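PDB 3CLJ: protein NRD1 from Saccharomyces cerevisiae, which binds the serine-phosphorylated C-terminal domain of RNA polymerase II through this CTD-interacting domain, as part of the Nrd1-Nab3-Sen1 transcription termination complex. Local coordinates for residues H92-L97 / S130-K135; L104-I109 / N139-K144; V7-S12 / K26-Y31. All coordinates share one frame; numbering follows the deposited sequence.

Contact 1: H92-L97 / S130-K135; sequences HAINTL and SGLFQK
Leu97 and Ile94, one turn apart on helix 90-111, receive the apolar side chains of Phe133 and Leu132 from the turn that follows helix 114-130. The apolar contacts are two. At the ring, CE2 of Phe133 comes to 3.7 Å from CB of Leu97, and CZ lies slightly farther from the same carbon; the approach is oblique to the ring, and it is the CB stem of the leucine that touches CE2. At the aliphatic pair, the CG2 branch of Ile94 lies 4.1 Å from CD1 of Leu132, the two side chains running at a slant to one another. Leu132 reaches there because its CG stands opposite the backbone N (chi1 -169°), which carries the CD1 methyl to the helix.

A second kind of contact is polar against aromatic: the carbonyl O of Ile94 sits at the edge of the Phe133 ring, near its plane, 4.1 Å from CE2. No hydrogen bond crosses between the segments, so the fit is one of shape.

Within residues 130-135 the backbone makes a type II beta turn from Gly131 to Gln134. Gly131 leaves the helix with a phi of 85°, at which a CB would clash with the carbonyl O of Ser130, and this favours glycine. The turn also folds Leu132 onto its neighbour: its CG lies 3.5 Å above the plane of the Phe133 ring, over the centre.

Around the pair, Leu73 of helix 58-77 touches both Ile94 and Leu132, and Trp127 of helix 114-130 meets the Phe133 ring edge-to-face. The turn thus packs against helix 90-111 in the all-helical CTD-interacting domain, set among helices 58-77, 90-111 and 114-130, while Ala93 and Thr96 reach helix 39-52.

Contact 2: L104-I109 / N139-K144; sequences LLSDAI and NAIRSK
Ser106 and Ile141 bring the two backbones closest, with their CA atoms 6.8 Å apart. Residues 104-109 are regular helix. Across from them, 139-142 follow helical backbone angles but lack the usual i to i+4 bonding, and a type I beta turn from Ala140 to Ser143 leads to Ser143 at the N-cap position of helix 144-149. The carbonyl O of Ala140 accepts from both the N and the OG of Ser143; the hydroxyl bond, OG to O, is 2.7 Å long and lies in the carbonyl plane, so this turn is fastened by backbone and side chain together.

Ile141 carries the contact from its side. With CG1 beside the backbone N (chi1 -68°), the CG2 branch stands anti to that N and meets two residues a helical turn apart: it lies 3.9 Å from CB of Leu105 and 3.7 Å from CD1 of Ile109. The CD1 methyl of Ile109 is equally near the carbonyl O of Ile141, and the two isoleucine side chains are slanted across each other. CG1 of Ile141 passes 4.2 Å from OG of Ser106, whose hydroxyl is hydrogen-bonded to the carbonyl O of Gln102.

The segment leading into helix 144-149 thus packs back on helix 90-111 at the C-terminal end of the CTD-interacting domain. Phe146 of helix 144-149 touches Ile141, Ser106 and Ile109, extending the apolar patch. Leu105 and Ile109 also pack on Ile120 of helix 114-130, and Leu105 on Leu62 of helix 58-77.

Contact 3: V7-S12 / K26-Y31; sequences VATLES and KKLTTY
Thr9, Leu28 and Lys27 lose the most surface where helix 3-11 packs on helix 22-34. Thr9 divides its two branches between the other two. Its methyl CG2 meets CD2 of Leu28 at 3.6 Å, the two side chains running antiparallel alongside one another, and lies 3.7 Å from CD of Lys27. Its hydroxyl OG1 accepts a hydrogen bond of 2.9 Å from NZ of Lys27, and also bonds to the carbonyl O of Asn5 one turn earlier in its own helix.

Lys27 reaches across because CG stands opposite the backbone N (chi1 -151°) and the chain beyond is extended, so its methylenes skirt the threonine before the ammonium group arrives. NZ has a second partner in OD1 of Asn5, so the lysine grips two residues of helix 3-11. Cutting Lys27 back to an alanine takes away the ammonium group, which is likely to leave the Thr9 hydroxyl and the Asn5 carboxamide O without this shared donor and the Thr9 methyl without the chain beside it.

Leu28 works with both of its methyls. While CD2 packs against the Thr9 methyl and reaches to 3.9 Å from the N of Leu10, CD1 meets CD1 of Leu10 at 3.9 Å, the leucines lying roughly perpendicular. Ile64 of helix 58-77 touches both leucines.

The axes of 7-11 and 26-31 come within 10.3 Å and run at 149°, a roughly antiparallel pairing of successive helices in the all-helical CTD-interacting domain.

Overall arrangement
Contacts 1 and 2 both use helix 90-111, and their other segments come from the one irregular linker between helices 114-130 and 144-149; their centres are 16 Å apart, and the linker meets the helix at both places. Contact 3 lies on the opposite side of the chain's centre, about 21 Å from contact 1 and 25 Å from contact 2 between centres, and joins the first two helices. In each, three of the four touching residues are buried and none is exposed. Contacts 1 and 2 have no hydrogen bond between their segments, an aromatic ring and an aliphatic pair serving the first and aliphatic side chains the second; contact 3 adds a lysine-threonine bond where Lys27 is partly exposed. Helix 58-77 reaches all three.

Contact 1: H92-L97 / S130-K135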
ATOM      1  N   HIS A  92      -6.980  -1.345  12.991  1.00 44.96           N
ATOM      2  CA  HIS A  92      -6.029  -2.460  13.034  1.00 45.15           C
ATOM      3  C   HIS A  92      -5.307  -2.589  11.668  1.00 44.25           C
ATOM      4  O   HIS A  92      -4.075  -2.699  11.616  1.00 43.54           O
ATOM      5  CB  HIS A  92      -6.769  -3.745  13.410  1.00 44.39           C
ATOM      6  CG  HIS A  92      -5.894  -4.953  13.461  1.00 46.85           C
ATOM      7  ND1 HIS A  92      -5.926  -5.941  12.494  1.00 46.78           N
ATOM      8  CD2 HIS A  92      -4.955  -5.334  14.361  1.00 46.84           C
ATOM      9  CE1 HIS A  92      -5.037  -6.871  12.793  1.00 47.32           C
ATOM     10  NE2 HIS A  92      -4.444  -6.533  13.926  1.00 47.65           N
ATOM     11  N   ALA A  93      -6.086  -2.562  10.587  1.00 43.81           N
ATOM     12  CA  ALA A  93      -5.546  -2.623   9.234  1.00 45.12           C
ATOM     13  C   ALA A  93      -4.448  -1.579   9.043  1.00 45.85           C
ATOM     14  O   ALA A  93      -3.361  -1.911   8.550  1.00 46.95           O
ATOM     15  CB  ALA A  93      -6.661  -2.455   8.190  1.00 43.52           C
ATOM     16  N   ILE A  94      -4.732  -0.327   9.437  1.00 46.11           N
ATOM     17  CA  ILE A  94      -3.781   0.790   9.295  1.00 46.84           C
ATOM     18  C   ILE A  94      -2.579   0.608  10.223  1.00 46.70           C
ATOM     19  O   ILE A  94      -1.476   1.003   9.877  1.00 47.07           O
ATOM     20  CB  ILE A  94      -4.469   2.175   9.568  1.00 46.66           C
ATOM     21  CG1 ILE A  94      -5.466   2.506   8.442  1.00 46.55           C
ATOM     22  CG2 ILE A  94      -3.438   3.311   9.636  1.00 48.01           C
ATOM     23  CD1 ILE A  94      -6.495   3.564   8.888  1.00 48.62           C
ATOM     24  N   ASN A  95      -2.805   0.007  11.387  1.00 45.55           N
ATOM     25  CA  ASN A  95      -1.723  -0.277  12.318  1.00 45.71           C
ATOM     26  C   ASN A  95      -0.791  -1.312  11.777  1.00 44.27           C
ATOM     27  O   ASN A  95       0.402  -1.113  11.842  1.00 44.62           O
ATOM     28  CB  ASN A  95      -2.256  -0.672  13.715  1.00 46.88           C
ATOM     29  CG  ASN A  95      -2.576   0.543  14.560  1.00 51.35           C
ATOM     30  OD1 ASN A  95      -2.030   1.640  14.304  1.00 57.11           O
ATOM     31  ND2 ASN A  95      -3.480   0.383  15.561  1.00 55.37           N
ATOM     32  N   THR A  96      -1.351  -2.362  11.172  1.00 43.40           N
ATOM     33  CA  THR A  96      -0.576  -3.440  10.526  1.00 44.30           C
ATOM     34  C   THR A  96       0.308  -2.909   9.386  1.00 43.90           C
ATOM     35  O   THR A  96       1.477  -3.256   9.296  1.00 44.15           O
ATOM     36  CB  THR A  96      -1.510  -4.547  10.003  1.00 44.54           C
ATOM     37  OG1 THR A  96      -2.270  -5.047  11.101  1.00 42.01           O
ATOM     38  CG2 THR A  96      -0.758  -5.735   9.355  1.00 45.21           C
ATOM     39  N   LEU A  97      -0.279  -2.082   8.529  1.00 43.11           N
ATOM     40  CA  LEU A  97       0.415  -1.479   7.440  1.00 43.46           C
ATOM     41  C   LEU A  97       1.512  -0.588   7.977  1.00 43.81           C
ATOM     42  O   LEU A  97       2.652  -0.692   7.516  1.00 44.08           O
ATOM     43  CB  LEU A  97      -0.533  -0.681   6.548  1.00 41.86           C
ATOM     44  CG  LEU A  97      -1.515  -1.432   5.667  1.00 44.32           C
ATOM     45  CD1 LEU A  97      -2.612  -0.475   5.137  1.00 40.64           C
ATOM     46  CD2 LEU A  97      -0.767  -2.176   4.525  1.00 42.12           C
ATOM     47  N   SER A 130      -1.906  13.638   4.501  1.00 51.41           N
ATOM     48  CA  SER A 130      -3.100  12.876   4.964  1.00 51.64           C
ATOM     49  C   SER A 130      -3.115  12.414   6.407  1.00 51.14           C
ATOM     50  O   SER A 130      -4.204  12.166   6.965  1.00 50.78           O
ATOM     51  CB  SER A 130      -3.280  11.608   4.112  1.00 51.79           C
ATOM     52  OG  SER A 130      -3.530  11.990   2.767  1.00 57.64           O
ATOM     53  N   GLY A 131      -1.927  12.243   7.000  1.00 49.43           N
ATOM     54  CA  GLY A 131      -1.840  11.610   8.294  1.00 48.21           C
ATOM     55  C   GLY A 131      -1.790  10.090   8.186  1.00 48.02           C
ATOM     56  O   GLY A 131      -1.913   9.414   9.199  1.00 50.03           O
ATOM     57  N   LEU A 132      -1.605   9.541   6.986  1.00 46.58           N
ATOM     58  CA  LEU A 132      -1.419   8.092   6.845  1.00 47.00           C
ATOM     59  C   LEU A 132       0.036   7.738   7.292  1.00 46.62           C
ATOM     60  O   LEU A 132       1.019   8.264   6.733  1.00 47.82           O
ATOM     61  CB  LEU A 132      -1.719   7.562   5.411  1.00 46.51           C
ATOM     62  CG  LEU A 132      -1.794   6.013   5.281  1.00 46.73           C
ATOM     63  CD1 LEU A 132      -2.976   5.428   6.129  1.00 41.39           C
ATOM     64  CD2 LEU A 132      -1.854   5.583   3.829  1.00 46.76           C
ATOM     65  N   PHE A 133       0.131   6.910   8.318  1.00 43.65           N
ATOM     66  CA  PHE A 133       1.415   6.484   8.892  1.00 44.21           C
ATOM     67  C   PHE A 133       2.106   7.626   9.665  1.00 43.40           C
ATOM     68  O   PHE A 133       3.335   7.741   9.659  1.00 44.11           O
ATOM     69  CB  PHE A 133       2.350   5.821   7.842  1.00 42.81           C
ATOM     70  CG  PHE A 133       1.655   4.819   6.928  1.00 43.35           C
ATOM     71  CD1 PHE A 133       1.762   4.905   5.552  1.00 41.73           C
ATOM     72  CD2 PHE A 133       0.836   3.819   7.461  1.00 44.75           C
ATOM     73  CE1 PHE A 133       1.124   3.945   4.699  1.00 44.50           C
ATOM     74  CE2 PHE A 133       0.194   2.897   6.622  1.00 43.45           C
ATOM     75  CZ  PHE A 133       0.334   2.959   5.260  1.00 39.38           C
ATOM     76  N   GLN A 134       1.318   8.444  10.348  1.00 42.42           N
ATOM     77  CA  GLN A 134       1.848   9.583  11.082  1.00 41.92           C
ATOM     78  C   GLN A 134       2.762   9.216  12.270  1.00 40.52           C
ATOM     79  O   GLN A 134       3.551  10.046  12.731  1.00 39.06           O
ATOM     80  CB  GLN A 134       0.721  10.556  11.487  1.00 43.13           C
ATOM     81  CG  GLN A 134      -0.407  10.028  12.399  1.00 46.72           C
ATOM     82  CD  GLN A 134      -0.056   9.806  13.869  1.00 52.37           C
ATOM     83  OE1 GLN A 134       0.648  10.606  14.524  1.00 55.56           O
ATOM     84  NE2 GLN A 134      -0.595   8.717  14.419  1.00 55.65           N
ATOM     85  N   LYS A 135       2.644   7.980  12.774  1.00 40.28           N
ATOM     86  CA  LYS A 135       3.420   7.545  13.922  1.00 40.88           C
ATOM     87  C   LYS A 135       4.869   7.234  13.483  1.00 39.15           C
ATOM     88  O   LYS A 135       5.790   7.217  14.309  1.00 39.39           O
ATOM     89  CB  LYS A 135       2.873   6.233  14.509  1.00 41.54           C
ATOM     90  CG  LYS A 135       1.630   6.333  15.347  1.00 47.50           C
ATOM     91  CD  LYS A 135       1.315   4.952  15.913  1.00 54.66           C
ATOM     92  CE  LYS A 135       0.019   4.970  16.724  1.00 58.68           C
ATOM     93  NZ  LYS A 135       0.040   3.913  17.789  1.00 61.40           N
TER

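Contact 2: L104-I109 / N139-K144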
ATOM      1  N   LEU A 104       8.646  -1.908   3.520  1.00 45.01           N
ATOM      2  CA  LEU A 104       8.122  -1.951   2.174  1.00 44.47           C
ATOM      3  C   LEU A 104       8.628  -0.769   1.360  1.00 44.97           C
ATOM      4  O   LEU A 104       8.916  -0.934   0.193  1.00 44.96           O
ATOM      5  CB  LEU A 104       6.570  -1.951   2.173  1.00 42.81           C
ATOM      6  CG  LEU A 104       5.878  -3.114   2.869  1.00 41.91           C
ATOM      7  CD1 LEU A 104       4.336  -2.960   2.625  1.00 40.51           C
ATOM      8  CD2 LEU A 104       6.402  -4.499   2.452  1.00 40.66           C
ATOM      9  N   LEU A 105       8.625   0.426   1.938  1.00 43.67           N
ATOM     10  CA  LEU A 105       9.176   1.608   1.231  1.00 44.41           C
ATOM     11  C   LEU A 105      10.647   1.506   0.879  1.00 44.65           C
ATOM     12  O   LEU A 105      11.025   1.823  -0.247  1.00 45.16           O
ATOM     13  CB  LEU A 105       9.007   2.882   2.092  1.00 43.89           C
ATOM     14  CG  LEU A 105       7.561   3.409   2.114  1.00 42.50           C
ATOM     15  CD1 LEU A 105       7.322   4.312   3.401  1.00 40.16           C
ATOM     16  CD2 LEU A 105       7.197   4.132   0.788  1.00 40.00           C
ATOM     17  N   SER A 106      11.495   1.113   1.851  1.00 45.42           N
ATOM     18  CA  SER A 106      12.925   1.012   1.595  1.00 45.15           C
ATOM     19  C   SER A 106      13.191   0.069   0.440  1.00 44.69           C
ATOM     20  O   SER A 106      13.990   0.392  -0.433  1.00 44.28           O
ATOM     21  CB  SER A 106      13.715   0.586   2.859  1.00 45.25           C
ATOM     22  OG  SER A 106      13.402   1.552   3.871  1.00 50.59           O
ATOM     23  N   ASP A 107      12.538  -1.093   0.450  1.00 43.81           N
ATOM     24  CA  ASP A 107      12.701  -2.053  -0.626  1.00 44.72           C
ATOM     25  C   ASP A 107      12.144  -1.522  -1.962  1.00 44.28           C
ATOM     26  O   ASP A 107      12.774  -1.691  -2.989  1.00 44.55           O
ATOM     27  CB  ASP A 107      12.023  -3.395  -0.293  1.00 44.13           C
ATOM     28  CG  ASP A 107      12.490  -4.511  -1.181  1.00 47.86           C
ATOM     29  OD1 ASP A 107      13.726  -4.596  -1.428  1.00 51.63           O
ATOM     30  OD2 ASP A 107      11.658  -5.360  -1.579  1.00 49.33           O
ATOM     31  N   ALA A 108      10.956  -0.929  -1.951  1.00 44.50           N
ATOM     32  CA  ALA A 108      10.370  -0.412  -3.201  1.00 43.98           C
ATOM     33  C   ALA A 108      11.309   0.622  -3.824  1.00 44.19           C
ATOM     34  O   ALA A 108      11.539   0.584  -5.038  1.00 43.71           O
ATOM     35  CB  ALA A 108       8.956   0.185  -2.952  1.00 42.49           C
ATOM     36  N   ILE A 109      11.867   1.524  -2.976  1.00 44.15           N
ATOM     37  CA  ILE A 109      12.762   2.587  -3.440  1.00 44.20           C
ATOM     38  C   ILE A 109      14.039   1.987  -4.038  1.00 44.92           C
ATOM     39  O   ILE A 109      14.442   2.349  -5.161  1.00 45.93           O
ATOM     40  CB  ILE A 109      13.046   3.620  -2.358  1.00 44.72           C
ATOM     41  CG1 ILE A 109      11.808   4.502  -2.156  1.00 43.53           C
ATOM     42  CG2 ILE A 109      14.266   4.479  -2.725  1.00 43.23           C
ATOM     43  CD1 ILE A 109      11.811   5.297  -0.802  1.00 43.18           C
ATOM     44  N   ASN A 139      10.493  10.833   6.919  1.00 33.18           N
ATOM     45  CA  ASN A 139      11.168  11.920   6.258  1.00 34.45           C
ATOM     46  C   ASN A 139      12.618  11.591   5.779  1.00 34.12           C
ATOM     47  O   ASN A 139      13.109  12.229   4.848  1.00 34.98           O
ATOM     48  CB  ASN A 139      11.106  13.152   7.147  1.00 31.37           C
ATOM     49  CG  ASN A 139      11.759  14.398   6.532  1.00 34.88           C
ATOM     50  OD1 ASN A 139      12.720  14.947   7.092  1.00 35.65           O
ATOM     51  ND2 ASN A 139      11.197  14.887   5.441  1.00 33.34           N
ATOM     52  N   ALA A 140      13.291  10.673   6.452  1.00 33.91           N
ATOM     53  CA  ALA A 140      14.632  10.211   6.056  1.00 35.58           C
ATOM     54  C   ALA A 140      14.511   9.263   4.829  1.00 36.65           C
ATOM     55  O   ALA A 140      15.218   9.457   3.854  1.00 36.95           O
ATOM     56  CB  ALA A 140      15.359   9.538   7.218  1.00 34.23           C
ATOM     57  N   ILE A 141      13.538   8.348   4.859  1.00 37.77           N
ATOM     58  CA  ILE A 141      13.225   7.458   3.750  1.00 41.11           C
ATOM     59  C   ILE A 141      12.865   8.261   2.498  1.00 41.33           C
ATOM     60  O   ILE A 141      13.270   7.919   1.396  1.00 39.94           O
ATOM     61  CB  ILE A 141      12.107   6.466   4.132  1.00 41.83           C
ATOM     62  CG1 ILE A 141      12.614   5.491   5.175  1.00 46.08           C
ATOM     63  CG2 ILE A 141      11.546   5.720   2.908  1.00 44.98           C
ATOM     64  CD1 ILE A 141      11.460   4.719   5.883  1.00 50.90           C
ATOM     65  N   ARG A 142      12.153   9.368   2.699  1.00 41.84           N
ATOM     66  CA  ARG A 142      11.788  10.252   1.635  1.00 42.83           C
ATOM     67  C   ARG A 142      12.991  10.901   0.909  1.00 42.91           C
ATOM     68  O   ARG A 142      12.893  11.269  -0.257  1.00 42.66           O
ATOM     69  CB  ARG A 142      10.840  11.323   2.204  1.00 43.96           C
ATOM     70  CG  ARG A 142      10.110  12.165   1.185  1.00 45.43           C
ATOM     71  CD  ARG A 142      10.286  13.600   1.529  1.00 52.13           C
ATOM     72  NE  ARG A 142       9.546  14.501   0.635  1.00 57.16           N
ATOM     73  CZ  ARG A 142       9.755  15.821   0.527  1.00 60.93           C
ATOM     74  NH1 ARG A 142      10.694  16.432   1.252  1.00 60.70           N
ATOM     75  NH2 ARG A 142       9.018  16.554  -0.314  1.00 58.98           N
ATOM     76  N   SER A 143      14.133  11.072   1.562  1.00 43.74           N
ATOM     77  CA  SER A 143      15.239  11.798   0.881  1.00 43.96           C
ATOM     78  C   SER A 143      15.878  11.015  -0.307  1.00 43.89           C
ATOM     79  O   SER A 143      15.917   9.760  -0.303  1.00 43.07           O
ATOM     80  CB  SER A 143      16.275  12.300   1.881  1.00 43.91           C
ATOM     81  OG  SER A 143      16.849  11.211   2.537  1.00 43.15           O
ATOM     82  N   LYS A 144      16.268  11.774  -1.340  1.00 44.46           N
ATOM     83  CA  LYS A 144      16.993  11.311  -2.573  1.00 47.41           C
ATOM     84  C   LYS A 144      18.356  10.668  -2.242  1.00 48.42           C
ATOM     85  O   LYS A 144      18.883   9.818  -3.000  1.00 49.22           O
ATOM     86  CB  LYS A 144      17.281  12.483  -3.552  1.00 45.99           C
ATOM     87  CG  LYS A 144      16.150  12.830  -4.476  1.00 49.59           C
ATOM     88  CD  LYS A 144      16.621  13.884  -5.503  1.00 50.81           C
ATOM     89  CE  LYS A 144      15.822  13.738  -6.824  1.00 55.77           C
ATOM     90  NZ  LYS A 144      16.204  14.679  -7.935  1.00 55.51           N
TER

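Contact 3: V7-S12 / K26-Y31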
ATOM      1  N   VAL A   7      -8.090 -12.373  -4.462  1.00 44.98           N
ATOM      2  CA  VAL A   7      -6.779 -13.023  -4.633  1.00 44.51           C
ATOM      3  C   VAL A   7      -6.361 -13.051  -6.112  1.00 45.00           C
ATOM      4  O   VAL A   7      -5.282 -12.545  -6.445  1.00 44.46           O
ATOM      5  CB  VAL A   7      -6.758 -14.443  -3.985  1.00 43.44           C
ATOM      6  CG1 VAL A   7      -5.495 -15.206  -4.329  1.00 43.26           C
ATOM      7  CG2 VAL A   7      -6.880 -14.336  -2.514  1.00 41.55           C
ATOM      8  N   ALA A   8      -7.222 -13.609  -6.979  1.00 43.77           N
ATOM      9  CA  ALA A   8      -6.983 -13.632  -8.424  1.00 44.35           C
ATOM     10  C   ALA A   8      -6.791 -12.235  -9.027  1.00 45.50           C
ATOM     11  O   ALA A   8      -5.940 -12.063  -9.892  1.00 46.76           O
ATOM     12  CB  ALA A   8      -8.123 -14.477  -9.214  1.00 43.96           C
ATOM     13  N   THR A   9      -7.545 -11.236  -8.566  1.00 45.68           N
ATOM     14  CA  THR A   9      -7.423  -9.880  -9.093  1.00 45.92           C
ATOM     15  C   THR A   9      -6.080  -9.231  -8.655  1.00 46.87           C
ATOM     16  O   THR A   9      -5.373  -8.608  -9.480  1.00 45.05           O
ATOM     17  CB  THR A   9      -8.623  -9.007  -8.662  1.00 46.37           C
ATOM     18  OG1 THR A   9      -9.825  -9.590  -9.201  1.00 47.26           O
ATOM     19  CG2 THR A   9      -8.479  -7.563  -9.140  1.00 44.21           C
ATOM     20  N   LEU A  10      -5.724  -9.437  -7.378  1.00 45.78           N
ATOM     21  CA  LEU A  10      -4.396  -9.075  -6.922  1.00 46.18           C
ATOM     22  C   LEU A  10      -3.251  -9.791  -7.705  1.00 46.38           C
ATOM     23  O   LEU A  10      -2.357  -9.106  -8.249  1.00 46.71           O
ATOM     24  CB  LEU A  10      -4.253  -9.205  -5.390  1.00 45.46           C
ATOM     25  CG  LEU A  10      -2.883  -8.719  -4.887  1.00 46.13           C
ATOM     26  CD1 LEU A  10      -2.578  -7.195  -4.983  1.00 42.86           C
ATOM     27  CD2 LEU A  10      -2.745  -9.164  -3.539  1.00 47.43           C
ATOM     28  N   GLU A  11      -3.264 -11.129  -7.750  1.00 45.08           N
ATOM     29  CA  GLU A  11      -2.304 -11.850  -8.546  1.00 44.91           C
ATOM     30  C   GLU A  11      -2.183 -11.350 -10.006  1.00 45.47           C
ATOM     31  O   GLU A  11      -1.080 -11.401 -10.579  1.00 45.24           O
ATOM     32  CB  GLU A  11      -2.579 -13.397  -8.528  1.00 46.20           C
ATOM     33  CG  GLU A  11      -2.312 -14.079  -7.184  1.00 42.47           C
ATOM     34  CD  GLU A  11      -2.989 -15.424  -7.005  1.00 45.78           C
ATOM     35  OE1 GLU A  11      -3.902 -15.802  -7.791  1.00 47.89           O
ATOM     36  OE2 GLU A  11      -2.602 -16.119  -6.045  1.00 45.46           O
ATOM     37  N   SER A  12      -3.286 -10.904 -10.632  1.00 45.38           N
ATOM     38  CA  SER A  12      -3.246 -10.472 -12.029  1.00 45.61           C
ATOM     39  C   SER A  12      -2.373  -9.216 -12.303  1.00 45.23           C
ATOM     40  O   SER A  12      -2.087  -8.914 -13.461  1.00 45.09           O
ATOM     41  CB  SER A  12      -4.653 -10.280 -12.611  1.00 45.77           C
ATOM     42  OG  SER A  12      -5.286  -9.153 -12.020  1.00 47.49           O
ATOM     43  N   LYS A  26      -9.087   0.282  -7.874  1.00 43.12           N
ATOM     44  CA  LYS A  26     -10.408   0.653  -7.404  1.00 43.86           C
ATOM     45  C   LYS A  26     -11.187  -0.643  -7.024  1.00 44.29           C
ATOM     46  O   LYS A  26     -11.834  -0.708  -5.968  1.00 45.26           O
ATOM     47  CB  LYS A  26     -11.127   1.458  -8.469  1.00 42.66           C
ATOM     48  CG  LYS A  26     -12.453   1.960  -8.024  1.00 45.99           C
ATOM     49  CD  LYS A  26     -13.212   2.632  -9.129  1.00 49.73           C
ATOM     50  CE  LYS A  26     -14.675   2.738  -8.683  1.00 52.59           C
ATOM     51  NZ  LYS A  26     -15.317   3.970  -9.218  1.00 56.81           N
ATOM     52  N   LYS A  27     -11.089  -1.671  -7.861  1.00 43.75           N
ATOM     53  CA  LYS A  27     -11.801  -2.960  -7.623  1.00 45.52           C
ATOM     54  C   LYS A  27     -11.367  -3.578  -6.276  1.00 44.89           C
ATOM     55  O   LYS A  27     -12.180  -3.935  -5.438  1.00 44.34           O
ATOM     56  CB  LYS A  27     -11.465  -3.942  -8.754  1.00 45.92           C
ATOM     57  CG  LYS A  27     -12.520  -4.942  -9.062  1.00 48.92           C
ATOM     58  CD  LYS A  27     -11.934  -6.222  -9.637  1.00 51.45           C
ATOM     59  CE  LYS A  27     -13.008  -7.333  -9.737  1.00 54.98           C
ATOM     60  NZ  LYS A  27     -12.310  -8.524 -10.237  1.00 56.59           N
ATOM     61  N   LEU A  28     -10.059  -3.649  -6.061  1.00 44.00           N
ATOM     62  CA  LEU A  28      -9.533  -4.088  -4.791  1.00 44.31           C
ATOM     63  C   LEU A  28      -9.988  -3.233  -3.623  1.00 43.59           C
ATOM     64  O   LEU A  28     -10.224  -3.741  -2.518  1.00 44.82           O
ATOM     65  CB  LEU A  28      -7.983  -4.155  -4.848  1.00 43.53           C
ATOM     66  CG  LEU A  28      -7.295  -5.109  -5.830  1.00 43.62           C
ATOM     67  CD1 LEU A  28      -5.731  -5.001  -5.658  1.00 43.05           C
ATOM     68  CD2 LEU A  28      -7.773  -6.603  -5.708  1.00 40.70           C
ATOM     69  N   THR A  29     -10.113  -1.935  -3.860  1.00 43.37           N
ATOM     70  CA  THR A  29     -10.359  -0.974  -2.787  1.00 43.31           C
ATOM     71  C   THR A  29     -11.831  -1.073  -2.353  1.00 43.33           C
ATOM     72  O   THR A  29     -12.169  -1.027  -1.145  1.00 41.52           O
ATOM     73  CB  THR A  29      -9.991   0.447  -3.236  1.00 43.59           C
ATOM     74  OG1 THR A  29      -8.586   0.484  -3.581  1.00 44.43           O
ATOM     75  CG2 THR A  29     -10.253   1.451  -2.114  1.00 43.07           C
ATOM     76  N   THR A  30     -12.702  -1.232  -3.345  1.00 43.18           N
ATOM     77  CA  THR A  30     -14.122  -1.453  -3.065  1.00 45.30           C
ATOM     78  C   THR A  30     -14.345  -2.756  -2.297  1.00 44.86           C
ATOM     79  O   THR A  30     -15.112  -2.786  -1.320  1.00 44.88           O
ATOM     80  CB  THR A  30     -14.966  -1.357  -4.346  1.00 44.84           C
ATOM     81  OG1 THR A  30     -14.809  -0.023  -4.851  1.00 47.65           O
ATOM     82  CG2 THR A  30     -16.471  -1.628  -4.057  1.00 46.54           C
ATOM     83  N   TYR A  31     -13.625  -3.804  -2.692  1.00 44.42           N
ATOM     84  CA  TYR A  31     -13.707  -5.050  -1.965  1.00 43.72           C
ATOM     85  C   TYR A  31     -13.239  -4.829  -0.516  1.00 44.15           C
ATOM     86  O   TYR A  31     -13.862  -5.334   0.415  1.00 44.81           O
ATOM     87  CB  TYR A  31     -12.878  -6.158  -2.636  1.00 44.13           C
ATOM     88  CG  TYR A  31     -13.017  -7.468  -1.870  1.00 44.46           C
ATOM     89  CD1 TYR A  31     -13.991  -8.372  -2.230  1.00 45.91           C
ATOM     90  CD2 TYR A  31     -12.192  -7.764  -0.757  1.00 43.04           C
ATOM     91  CE1 TYR A  31     -14.165  -9.572  -1.534  1.00 45.87           C
ATOM     92  CE2 TYR A  31     -12.365  -8.947  -0.041  1.00 45.77           C
ATOM     93  CZ  TYR A  31     -13.367  -9.851  -0.437  1.00 44.89           C
ATOM     94  OH  TYR A  31     -13.584 -11.045   0.223  1.00 42.38           O
TER